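Local structure of peptide amidase (1M22) at residues G149-N154 against H160-S165; S141-S146 against V420-R425; P46-V51 against S169-A174. The protein probably hydrolyses amide groups, such as the C-terminal carboxamide of peptides, as a member of the amidase signature family. All coordinates share one frame; numbering follows the deposited sequence.

How the contacts relate
From the N terminus, residues 46-51 come first, in the loop between helix 27-43 and the edge strand 51-54. Contact 3 brings them against helix 167-174 and so closes a loop of more than a hundred residues. Residues 141-146 follow within that loop; their partner 420-425 lies far down the chain, so contact 2 crosses contact 3. Contact 1 closes a short loop between 149-154 and 160-165 and is nested inside both. It is also the bridge: its backbone meets Gly144 and Trp422 of contact 2 and Leu48 of contact 3, whereas contacts 2 and 3 do not touch. Together they tie the 145-151 hairpin and the loop holding Ser165 to the loops before strand 51-54 and after strand 412-416.

Contact 1. Residues G149-N154 against H160-S165; sequences GGQTRN and HSPCGS
A chi1 of -170° swings the Asn154 amide away from its own backbone N and beside the 160-165 segment, where ND2 donates to Ser161 O at 3.0 Å. The bond is nearly straight and the acceptor lies in the amide plane, but the donor stands 35° above the carbonyl plane of Ser161 and so uses no lone pair. OD1, at the other branch, accepts from the backbone N of Tyr156, which fixes the rotation of the amide. A second bond, Asn154 N to His160 O at 3.1 Å, closes the short intervening loop. Beyond it the chain enters the glycine- and serine-rich core of the amidase signature. Ser161 OG accepts from Cys163 N at 3.0 Å, an ST turn, and a cis peptide then leads into catalytic Ser165, whose OG bonds to Lys86 NZ and Ser189 OG. The Pro162 ring packs on the facing backbone, its CD 3.4 Å from Thr152 O. That same carbonyl receives Gln151 NE2 at 2.9 Å, a straight bond close to the amide plane of the glutamine. Thr152 touches the proline with its methyl, CG2 to Pro162 CG at 4.1 Å, while OG1 is held by Arg49 O and Asn129 ND2.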
ATOM      1  N   GLY A 149      -9.582   2.248 -15.600  1.00  8.79           N
ATOM      2  CA  GLY A 149     -10.132   3.006 -14.486  1.00  9.54           C
ATOM      3  C   GLY A 149     -10.097   4.517 -14.595  1.00  8.75           C
ATOM      4  O   GLY A 149     -10.675   5.215 -13.764  1.00  9.66           O
ATOM      5  N   GLY A 150      -9.435   5.034 -15.619  1.00  8.23           N
ATOM      6  CA  GLY A 150      -9.358   6.473 -15.753  1.00  8.08           C
ATOM      7  C   GLY A 150      -8.396   7.070 -14.744  1.00  7.76           C
ATOM      8  O   GLY A 150      -7.483   6.398 -14.258  1.00  8.11           O
ATOM      9  N   GLN A 151      -8.622   8.333 -14.408  1.00  7.97           N
ATOM     10  CA  GLN A 151      -7.766   9.061 -13.484  1.00  8.20           C
ATOM     11  C   GLN A 151      -8.317   9.201 -12.073  1.00  8.06           C
ATOM     12  O   GLN A 151      -9.348   9.835 -11.857  1.00  9.50           O
ATOM     13  CB  GLN A 151      -7.501  10.458 -14.044  1.00  8.81           C
ATOM     14  CG  GLN A 151      -6.588  11.307 -13.184  1.00  9.75           C
ATOM     15  CD  GLN A 151      -5.173  10.775 -13.148  1.00 10.01           C
ATOM     16  OE1 GLN A 151      -4.514  10.658 -14.183  1.00 11.55           O
ATOM     17  NE2 GLN A 151      -4.693  10.449 -11.952  1.00  8.91           N
ATOM     18  N   THR A 152      -7.624   8.610 -11.106  1.00  6.38           N
ATOM     19  CA  THR A 152      -8.036   8.728  -9.715  1.00  6.83           C
ATOM     20  C   THR A 152      -7.572  10.109  -9.247  1.00  5.31           C
ATOM     21  O   THR A 152      -6.511  10.584  -9.653  1.00  7.18           O
ATOM     22  CB  THR A 152      -7.395   7.616  -8.858  1.00  6.94           C
ATOM     23  OG1 THR A 152      -7.894   6.344  -9.294  1.00  8.92           O
ATOM     24  CG2 THR A 152      -7.726   7.803  -7.381  1.00  7.24           C
ATOM     25  N   ARG A 153      -8.368  10.751  -8.399  1.00  6.23           N
ATOM     26  CA  ARG A 153      -8.051  12.090  -7.912  1.00  7.00           C
ATOM     27  C   ARG A 153      -7.850  12.175  -6.408  1.00  6.62           C
ATOM     28  O   ARG A 153      -8.481  11.444  -5.646  1.00  7.53           O
ATOM     29  CB  ARG A 153      -9.161  13.062  -8.328  1.00  7.66           C
ATOM     30  CG  ARG A 153      -9.308  13.173  -9.835  1.00 12.47           C
ATOM     31  CD  ARG A 153     -10.497  14.019 -10.247  1.00 16.10           C
ATOM     32  NE  ARG A 153     -10.567  14.143 -11.703  1.00 17.24           N
ATOM     33  CZ  ARG A 153      -9.754  14.902 -12.432  1.00 19.72           C
ATOM     34  NH1 ARG A 153      -8.801  15.618 -11.851  1.00 18.44           N
ATOM     35  NH2 ARG A 153      -9.892  14.942 -13.750  1.00 22.33           N
ATOM     36  N   ASN A 154      -6.970  13.080  -5.988  1.00  6.26           N
ATOM     37  CA  ASN A 154      -6.704  13.287  -4.568  1.00  6.00           C
ATOM     38  C   ASN A 154      -7.935  13.980  -3.979  1.00  6.89           C
ATOM     39  O   ASN A 154      -8.336  15.049  -4.445  1.00  7.52           O
ATOM     40  CB  ASN A 154      -5.473  14.172  -4.396  1.00  6.20           C
ATOM     41  CG  ASN A 154      -4.997  14.232  -2.968  1.00  7.32           C
ATOM     42  OD1 ASN A 154      -5.780  14.493  -2.051  1.00  6.90           O
ATOM     43  ND2 ASN A 154      -3.702  13.994  -2.767  1.00  6.95           N
ATOM     44  N   HIS A 160      -5.344  17.660  -7.998  1.00  7.52           N
ATOM     45  CA  HIS A 160      -4.030  17.126  -7.685  1.00  7.26           C
ATOM     46  C   HIS A 160      -3.910  15.614  -7.626  1.00  6.08           C
ATOM     47  O   HIS A 160      -4.894  14.888  -7.502  1.00  7.00           O
ATOM     48  CB  HIS A 160      -3.506  17.781  -6.402  1.00  7.70           C
ATOM     49  CG  HIS A 160      -3.212  19.240  -6.568  1.00  7.32           C
ATOM     50  ND1 HIS A 160      -2.102  19.854  -6.026  1.00 11.46           N
ATOM     51  CD2 HIS A 160      -3.873  20.203  -7.254  1.00  6.83           C
ATOM     52  CE1 HIS A 160      -2.093  21.129  -6.374  1.00  8.03           C
ATOM     53  NE2 HIS A 160      -3.158  21.366  -7.120  1.00 12.17           N
ATOM     54  N   SER A 161      -2.668  15.159  -7.714  1.00  7.21           N
ATOM     55  CA  SER A 161      -2.354  13.745  -7.760  1.00  6.80           C
ATOM     56  C   SER A 161      -2.537  12.926  -6.499  1.00  6.13           C
ATOM     57  O   SER A 161      -2.276  13.395  -5.391  1.00  6.69           O
ATOM     58  CB  SER A 161      -0.913  13.570  -8.237  1.00  7.76           C
ATOM     59  OG  SER A 161      -0.603  12.201  -8.412  1.00  7.70           O
ATOM     60  N   PRO A 162      -3.013  11.682  -6.657  1.00  6.40           N
ATOM     61  CA  PRO A 162      -3.205  10.797  -5.507  1.00  6.33           C
ATOM     62  C   PRO A 162      -1.931   9.960  -5.351  1.00  7.34           C
ATOM     63  O   PRO A 162      -1.829   9.139  -4.444  1.00  7.76           O
ATOM     64  CB  PRO A 162      -4.377   9.932  -5.940  1.00  7.91           C
ATOM     65  CG  PRO A 162      -4.108   9.754  -7.407  1.00  6.71           C
ATOM     66  CD  PRO A 162      -3.727  11.160  -7.840  1.00  6.39           C
ATOM     67  N   CYS A 163      -0.963  10.196  -6.235  1.00  6.58           N
ATOM     68  CA  CYS A 163       0.287   9.433  -6.274  1.00  7.01           C
ATOM     69  C   CYS A 163      -0.072   7.984  -6.652  1.00  6.95           C
ATOM     70  O   CYS A 163      -1.156   7.746  -7.184  1.00  8.12           O
ATOM     71  CB  CYS A 163       1.028   9.493  -4.931  1.00  9.15           C
ATOM     72  SG  CYS A 163       2.778   8.989  -5.016  1.00 14.20           S
ATOM     73  N   GLY A 164       0.809   7.020  -6.383  1.00  7.04           N
ATOM     74  CA  GLY A 164       0.539   5.634  -6.764  1.00  7.75           C
ATOM     75  C   GLY A 164       1.609   4.696  -6.228  1.00  7.26           C
ATOM     76  O   GLY A 164       2.540   5.191  -5.613  1.00  7.13           O
ATOM     77  N   SER A 165       1.620   3.414  -6.603  1.00 15.41           N
ATOM     78  CA  SER A 165       0.754   2.879  -7.594  1.00 10.94           C
ATOM     79  C   SER A 165      -0.618   2.433  -6.949  1.00  7.87           C
ATOM     80  O   SER A 165      -1.541   2.013  -7.630  1.00  6.61           O
ATOM     81  CB  SER A 165       1.212   1.856  -8.544  1.00 18.17           C
ATOM     82  OG  SER A 165       1.642   0.707  -7.833  1.00  8.29           O
TER

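Contact 2. Residues S141-S146 against V420-R425; sequences SISGWS and VAWPIR
A type II beta turn from Ile142 to Trp145, closed by Trp145 N bonding to Ile142 O at 3.3 Å, brings Ile142 and Ser143 up to the 420-425 loop, with Ile142 CA and Ile424 CA 7.5 Å apart. The two isoleucines meet through their branch methyls: CG2 of Ile142 lies 4.2 Å from CG2 of Ile424. In both, CG2 is the branch anti to the backbone N, and the side chains cross at about a right angle, so the touch is a small apolar one and not an interleaving along their lengths. Gln151 packs against both isoleucines and bonds to Ser143 O through its NE2. The turn carries Gly144 at positive phi (82°), in the third position where a type II turn favours glycine, and it leads straight into a two-stranded antiparallel hairpin, 145-146 with 150-151. The facing loop follows strand 412-416 of the central sheet. Its Trp422 holds CG between the backbone N and the carbonyl carbon (chi1 55°), which swings the indole across to Ser143. The meeting there is at the ring edge: Ser143 OG lies near the indole plane, 4.1 Å from Trp422 CZ2, a van der Waals neighbour. The side chains of Ser143 and catalytic Ser165 are about 7 Å apart, which places this surface contact near the active site. The backbone of Trp422 pairs with Ser161 and that of Ile424 with Ser159, while on the turn side Trp145 meets the ring of Phe366 with the planes at about 75°.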
ATOM      1  N   SER A 141       5.057   8.434 -16.883  1.00 12.01           N
ATOM      2  CA  SER A 141       3.715   7.960 -16.588  1.00 11.27           C
ATOM      3  C   SER A 141       2.969   8.937 -15.686  1.00 10.66           C
ATOM      4  O   SER A 141       3.575   9.790 -15.037  1.00 12.18           O
ATOM      5  CB  SER A 141       3.790   6.599 -15.906  1.00 12.07           C
ATOM      6  OG  SER A 141       4.496   6.710 -14.685  1.00 13.19           O
ATOM      7  N   ILE A 142       1.647   8.803 -15.655  1.00 10.53           N
ATOM      8  CA  ILE A 142       0.798   9.651 -14.828  1.00 10.58           C
ATOM      9  C   ILE A 142       0.282   8.810 -13.661  1.00  8.70           C
ATOM     10  O   ILE A 142      -0.436   7.828 -13.855  1.00  9.71           O
ATOM     11  CB  ILE A 142      -0.401  10.189 -15.634  1.00 12.03           C
ATOM     12  CG1 ILE A 142       0.099  10.965 -16.859  1.00 14.24           C
ATOM     13  CG2 ILE A 142      -1.260  11.089 -14.752  1.00 13.93           C
ATOM     14  CD1 ILE A 142      -1.001  11.393 -17.801  1.00 19.16           C
ATOM     15  N   SER A 143       0.658   9.189 -12.446  1.00  9.73           N
ATOM     16  CA  SER A 143       0.235   8.448 -11.265  1.00  9.97           C
ATOM     17  C   SER A 143      -1.279   8.408 -11.119  1.00  8.44           C
ATOM     18  O   SER A 143      -1.961   9.422 -11.296  1.00  8.72           O
ATOM     19  CB  SER A 143       0.843   9.067 -10.005  1.00 13.40           C
ATOM     20  OG  SER A 143       2.253   8.952 -10.014  1.00 21.17           O
ATOM     21  N   GLY A 144      -1.804   7.229 -10.806  1.00  7.85           N
ATOM     22  CA  GLY A 144      -3.234   7.092 -10.614  1.00  8.15           C
ATOM     23  C   GLY A 144      -4.067   6.937 -11.871  1.00  7.05           C
ATOM     24  O   GLY A 144      -5.295   6.919 -11.794  1.00  7.45           O
ATOM     25  N   TRP A 145      -3.417   6.831 -13.024  1.00  7.82           N
ATOM     26  CA  TRP A 145      -4.144   6.666 -14.277  1.00  7.39           C
ATOM     27  C   TRP A 145      -4.029   5.261 -14.852  1.00  6.22           C
ATOM     28  O   TRP A 145      -2.965   4.645 -14.808  1.00  7.40           O
ATOM     29  CB  TRP A 145      -3.634   7.640 -15.346  1.00  8.28           C
ATOM     30  CG  TRP A 145      -4.339   7.456 -16.674  1.00  9.26           C
ATOM     31  CD1 TRP A 145      -5.505   8.048 -17.071  1.00 10.57           C
ATOM     32  CD2 TRP A 145      -3.979   6.540 -17.719  1.00  9.47           C
ATOM     33  NE1 TRP A 145      -5.896   7.553 -18.294  1.00 10.43           N
ATOM     34  CE2 TRP A 145      -4.980   6.626 -18.714  1.00  9.54           C
ATOM     35  CE3 TRP A 145      -2.911   5.651 -17.909  1.00  9.86           C
ATOM     36  CZ2 TRP A 145      -4.943   5.857 -19.884  1.00 10.76           C
ATOM     37  CZ3 TRP A 145      -2.875   4.885 -19.075  1.00 11.26           C
ATOM     38  CH2 TRP A 145      -3.889   4.996 -20.044  1.00 10.99           C
ATOM     39  N   SER A 146      -5.138   4.763 -15.389  1.00  6.89           N
ATOM     40  CA  SER A 146      -5.154   3.474 -16.068  1.00  6.76           C
ATOM     41  C   SER A 146      -6.211   3.592 -17.165  1.00  8.37           C
ATOM     42  O   SER A 146      -7.131   4.406 -17.066  1.00  8.65           O
ATOM     43  CB  SER A 146      -5.479   2.319 -15.110  1.00  8.07           C
ATOM     44  OG  SER A 146      -6.844   2.292 -14.745  1.00  7.77           O
ATOM     45  N   VAL A 420       4.271  17.078  -1.046  1.00  9.74           N
ATOM     46  CA  VAL A 420       2.818  17.110  -1.162  1.00  9.05           C
ATOM     47  C   VAL A 420       2.349  16.840  -2.584  1.00  8.25           C
ATOM     48  O   VAL A 420       3.136  16.858  -3.530  1.00  9.94           O
ATOM     49  CB  VAL A 420       2.239  18.464  -0.707  1.00 10.74           C
ATOM     50  CG1 VAL A 420       2.567  18.697   0.757  1.00 12.85           C
ATOM     51  CG2 VAL A 420       2.790  19.588  -1.572  1.00 14.01           C
ATOM     52  N   ALA A 421       1.054  16.579  -2.721  1.00  8.87           N
ATOM     53  CA  ALA A 421       0.458  16.302  -4.019  1.00  8.73           C
ATOM     54  C   ALA A 421       0.709  17.445  -4.999  1.00  9.42           C
ATOM     55  O   ALA A 421       0.739  18.616  -4.618  1.00  9.64           O
ATOM     56  CB  ALA A 421      -1.038  16.069  -3.860  1.00  9.69           C
ATOM     57  N   TRP A 422       0.873  17.081  -6.264  1.00  9.82           N
ATOM     58  CA  TRP A 422       1.130  18.030  -7.340  1.00 10.83           C
ATOM     59  C   TRP A 422      -0.025  17.997  -8.338  1.00 10.49           C
ATOM     60  O   TRP A 422      -0.805  17.046  -8.365  1.00  9.68           O
ATOM     61  CB  TRP A 422       2.426  17.636  -8.048  1.00 11.31           C
ATOM     62  CG  TRP A 422       2.397  16.216  -8.539  1.00 12.91           C
ATOM     63  CD1 TRP A 422       2.000  15.780  -9.771  1.00 14.76           C
ATOM     64  CD2 TRP A 422       2.717  15.040  -7.782  1.00 14.62           C
ATOM     65  NE1 TRP A 422       2.051  14.407  -9.829  1.00 15.80           N
ATOM     66  CE2 TRP A 422       2.488  13.927  -8.622  1.00 14.40           C
ATOM     67  CE3 TRP A 422       3.172  14.820  -6.475  1.00 16.59           C
ATOM     68  CZ2 TRP A 422       2.699  12.611  -8.196  1.00 16.30           C
ATOM     69  CZ3 TRP A 422       3.381  13.508  -6.050  1.00 16.48           C
ATOM     70  CH2 TRP A 422       3.144  12.422  -6.911  1.00 16.24           C
ATOM     71  N   PRO A 423      -0.157  19.046  -9.167  1.00  9.99           N
ATOM     72  CA  PRO A 423      -1.235  19.080 -10.160  1.00 10.23           C
ATOM     73  C   PRO A 423      -1.106  17.867 -11.080  1.00 11.15           C
ATOM     74  O   PRO A 423      -0.013  17.569 -11.564  1.00 12.41           O
ATOM     75  CB  PRO A 423      -0.975  20.390 -10.904  1.00 12.34           C
ATOM     76  CG  PRO A 423      -0.351  21.253  -9.861  1.00 12.98           C
ATOM     77  CD  PRO A 423       0.603  20.308  -9.170  1.00 12.00           C
ATOM     78  N   ILE A 424      -2.211  17.170 -11.318  1.00 10.77           N
ATOM     79  CA  ILE A 424      -2.191  15.995 -12.181  1.00 13.93           C
ATOM     80  C   ILE A 424      -1.683  16.328 -13.580  1.00 19.32           C
ATOM     81  O   ILE A 424      -0.852  15.605 -14.129  1.00 20.21           O
ATOM     82  CB  ILE A 424      -3.597  15.360 -12.298  1.00 12.49           C
ATOM     83  CG1 ILE A 424      -4.031  14.811 -10.935  1.00 12.22           C
ATOM     84  CG2 ILE A 424      -3.585  14.246 -13.344  1.00 13.45           C
ATOM     85  CD1 ILE A 424      -5.462  14.317 -10.901  1.00 12.92           C
ATOM     86  N   ARG A 425      -2.179  17.422 -14.149  1.00 23.05           N
ATOM     87  CA  ARG A 425      -1.779  17.840 -15.490  1.00 31.12           C
ATOM     88  C   ARG A 425      -0.380  18.450 -15.536  1.00 35.31           C
ATOM     89  O   ARG A 425      -0.077  19.255 -16.417  1.00 37.59           O
ATOM     90  CB  ARG A 425      -2.795  18.838 -16.055  1.00 31.22           C
ATOM     91  CG  ARG A 425      -4.151  18.230 -16.386  1.00 32.99           C
ATOM     92  CD  ARG A 425      -5.149  19.300 -16.808  1.00 32.75           C
ATOM     93  NE  ARG A 425      -6.445  18.733 -17.177  1.00 34.01           N
ATOM     94  CZ  ARG A 425      -6.667  18.022 -18.277  1.00 35.50           C
ATOM     95  NH1 ARG A 425      -5.678  17.784 -19.128  1.00 35.26           N
ATOM     96  NH2 ARG A 425      -7.879  17.545 -18.528  1.00 35.67           N
TER

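Contact 3. Residues P46-V51 against S169-A174; sequences PRLRAV and SAVAVA
Val171 of helix 167-174 provides the main bump, and the loop 46-51 provides the hollow that receives it. Its chi1 of 170° puts CG1 opposite the backbone N and sends that methyl between two loop residues: it lies 4.0 Å from Leu48 CD1 and 3.9 Å from Ala50 CB. Leu48 walls one flank of the hollow along its length, since its CB is also near, 4.1 Å from Val171 CG1, and the two side chains pass each other at a slant. In return, the small Ala50 methyl is a bump of its own. It settles on the helix surface beside two successive residues, 4.0 Å from Val171 CB and 4.3 Å from Ala172 CB. Where Ala50 meets Ala172 both side chains are single methyls, and the backbones come close, Ala50 CA and Ala172 CA 5.8 Å apart. Arg47 and Arg49, both at positive phi and both exposed, alternate with Leu48 and Ala50, whose CB atoms point to the helix; that of Arg49 points away. The Asp42 carboxylate accepts from Ala50 N through OD2 and from Val51 N through OD1. All four touching residues are buried, and the side-chain contacts between them are apolar. Thr152 and Pro162 of contact 1 also touch Val171. Helix 27-43 lies behind the loop, in touch with Leu48 and Val51. On helix 167-174, Ala172 rests on Leu84 of strand 82-86 while Ser169 and Ala170 meet Met227 of strand 223-228, so the contact joins the loop leading to edge strand 51-54 to a helix that lies on the central sheet.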
ATOM      1  N   PRO A  46     -17.433  14.789  -7.089  1.00 11.94           N
ATOM      2  CA  PRO A  46     -16.023  15.070  -7.381  1.00 11.78           C
ATOM      3  C   PRO A  46     -15.354  14.043  -8.298  1.00 10.78           C
ATOM      4  O   PRO A  46     -14.268  14.291  -8.819  1.00 11.78           O
ATOM      5  CB  PRO A  46     -15.388  15.123  -5.992  1.00 13.58           C
ATOM      6  CG  PRO A  46     -16.216  14.161  -5.210  1.00 13.29           C
ATOM      7  CD  PRO A  46     -17.624  14.498  -5.657  1.00 13.90           C
ATOM      8  N   ARG A  47     -16.008  12.899  -8.492  1.00  9.95           N
ATOM      9  CA  ARG A  47     -15.494  11.843  -9.365  1.00 11.18           C
ATOM     10  C   ARG A  47     -14.076  11.417  -9.001  1.00 10.30           C
ATOM     11  O   ARG A  47     -13.155  11.524  -9.813  1.00 11.05           O
ATOM     12  CB  ARG A  47     -15.507  12.302 -10.826  1.00 13.52           C
ATOM     13  CG  ARG A  47     -16.870  12.657 -11.386  1.00 20.38           C
ATOM     14  CD  ARG A  47     -16.727  13.110 -12.832  1.00 24.07           C
ATOM     15  NE  ARG A  47     -17.993  13.542 -13.413  1.00 30.38           N
ATOM     16  CZ  ARG A  47     -18.123  14.030 -14.641  1.00 31.11           C
ATOM     17  NH1 ARG A  47     -17.061  14.150 -15.427  1.00 33.28           N
ATOM     18  NH2 ARG A  47     -19.317  14.402 -15.085  1.00 32.82           N
ATOM     19  N   LEU A  48     -13.901  10.920  -7.783  1.00  8.43           N
ATOM     20  CA  LEU A  48     -12.582  10.492  -7.334  1.00  8.21           C
ATOM     21  C   LEU A  48     -12.035   9.318  -8.138  1.00  7.17           C
ATOM     22  O   LEU A  48     -10.821   9.166  -8.268  1.00  7.88           O
ATOM     23  CB  LEU A  48     -12.636  10.118  -5.853  1.00  7.69           C
ATOM     24  CG  LEU A  48     -13.077  11.223  -4.889  1.00  7.95           C
ATOM     25  CD1 LEU A  48     -13.143  10.669  -3.472  1.00  8.04           C
ATOM     26  CD2 LEU A  48     -12.108  12.395  -4.957  1.00  8.71           C
ATOM     27  N   ARG A  49     -12.935   8.497  -8.674  1.00  7.62           N
ATOM     28  CA  ARG A  49     -12.568   7.321  -9.457  1.00  8.17           C
ATOM     29  C   ARG A  49     -11.563   6.420  -8.748  1.00  8.20           C
ATOM     30  O   ARG A  49     -10.623   5.899  -9.358  1.00  9.07           O
ATOM     31  CB  ARG A  49     -12.030   7.726 -10.831  1.00  9.96           C
ATOM     32  CG  ARG A  49     -13.039   8.499 -11.664  1.00 14.71           C
ATOM     33  CD  ARG A  49     -12.808   8.295 -13.148  1.00 19.73           C
ATOM     34  NE  ARG A  49     -13.253   6.973 -13.577  1.00 27.06           N
ATOM     35  CZ  ARG A  49     -13.303   6.575 -14.845  1.00 27.65           C
ATOM     36  NH1 ARG A  49     -12.934   7.398 -15.817  1.00 30.46           N
ATOM     37  NH2 ARG A  49     -13.732   5.356 -15.141  1.00 26.88           N
ATOM     38  N   ALA A  50     -11.771   6.229  -7.452  1.00  7.90           N
ATOM     39  CA  ALA A  50     -10.893   5.367  -6.671  1.00  7.47           C
ATOM     40  C   ALA A  50     -11.269   3.898  -6.863  1.00  6.36           C
ATOM     41  O   ALA A  50     -10.417   3.014  -6.770  1.00  7.61           O
ATOM     42  CB  ALA A  50     -10.982   5.732  -5.198  1.00  8.16           C
ATOM     43  N   VAL A  51     -12.546   3.643  -7.136  1.00  7.23           N
ATOM     44  CA  VAL A  51     -13.051   2.286  -7.308  1.00  8.11           C
ATOM     45  C   VAL A  51     -13.228   1.935  -8.780  1.00  8.55           C
ATOM     46  O   VAL A  51     -14.054   2.527  -9.476  1.00 10.66           O
ATOM     47  CB  VAL A  51     -14.396   2.125  -6.568  1.00  8.82           C
ATOM     48  CG1 VAL A  51     -14.923   0.715  -6.738  1.00  9.65           C
ATOM     49  CG2 VAL A  51     -14.209   2.442  -5.093  1.00  9.08           C
ATOM     50  N   SER A 169      -6.706   2.773  -3.501  1.00  6.59           N
ATOM     51  CA  SER A 169      -6.800   2.286  -2.136  1.00  5.28           C
ATOM     52  C   SER A 169      -6.570   3.403  -1.126  1.00  6.26           C
ATOM     53  O   SER A 169      -7.290   3.497  -0.135  1.00  7.32           O
ATOM     54  CB  SER A 169      -5.814   1.141  -1.902  1.00  6.69           C
ATOM     55  OG  SER A 169      -6.286  -0.051  -2.512  1.00  9.16           O
ATOM     56  N   ALA A 170      -5.582   4.257  -1.379  1.00  5.40           N
ATOM     57  CA  ALA A 170      -5.296   5.362  -0.472  1.00  5.77           C
ATOM     58  C   ALA A 170      -6.446   6.368  -0.474  1.00  6.17           C
ATOM     59  O   ALA A 170      -6.911   6.797   0.583  1.00  5.69           O
ATOM     60  CB  ALA A 170      -3.998   6.050  -0.873  1.00  6.02           C
ATOM     61  N   VAL A 171      -6.909   6.734  -1.665  1.00  5.95           N
ATOM     62  CA  VAL A 171      -8.001   7.688  -1.790  1.00  5.80           C
ATOM     63  C   VAL A 171      -9.281   7.155  -1.153  1.00  5.76           C
ATOM     64  O   VAL A 171      -9.969   7.882  -0.435  1.00  6.40           O
ATOM     65  CB  VAL A 171      -8.269   8.026  -3.270  1.00  5.89           C
ATOM     66  CG1 VAL A 171      -9.558   8.829  -3.404  1.00  7.68           C
ATOM     67  CG2 VAL A 171      -7.099   8.818  -3.834  1.00  6.28           C
ATOM     68  N   ALA A 172      -9.597   5.887  -1.397  1.00  6.03           N
ATOM     69  CA  ALA A 172     -10.807   5.299  -0.831  1.00  5.75           C
ATOM     70  C   ALA A 172     -10.806   5.352   0.695  1.00  6.27           C
ATOM     71  O   ALA A 172     -11.816   5.680   1.316  1.00  6.62           O
ATOM     72  CB  ALA A 172     -10.959   3.865  -1.305  1.00  6.94           C
ATOM     73  N   VAL A 173      -9.674   5.027   1.305  1.00  6.61           N
ATOM     74  CA  VAL A 173      -9.592   5.059   2.756  1.00  7.52           C
ATOM     75  C   VAL A 173      -9.692   6.496   3.274  1.00  6.48           C
ATOM     76  O   VAL A 173     -10.381   6.765   4.260  1.00  6.54           O
ATOM     77  CB  VAL A 173      -8.279   4.401   3.242  1.00  9.64           C
ATOM     78  CG1 VAL A 173      -8.093   4.630   4.732  1.00 11.81           C
ATOM     79  CG2 VAL A 173      -8.319   2.907   2.940  1.00 10.52           C
ATOM     80  N   ALA A 174      -9.020   7.423   2.600  1.00  5.52           N
ATOM     81  CA  ALA A 174      -9.045   8.826   3.010  1.00  5.34           C
ATOM     82  C   ALA A 174     -10.435   9.441   2.890  1.00  5.05           C
ATOM     83  O   ALA A 174     -10.800  10.309   3.681  1.00  6.63           O
ATOM     84  CB  ALA A 174      -8.058   9.628   2.171  1.00  6.67           C
TER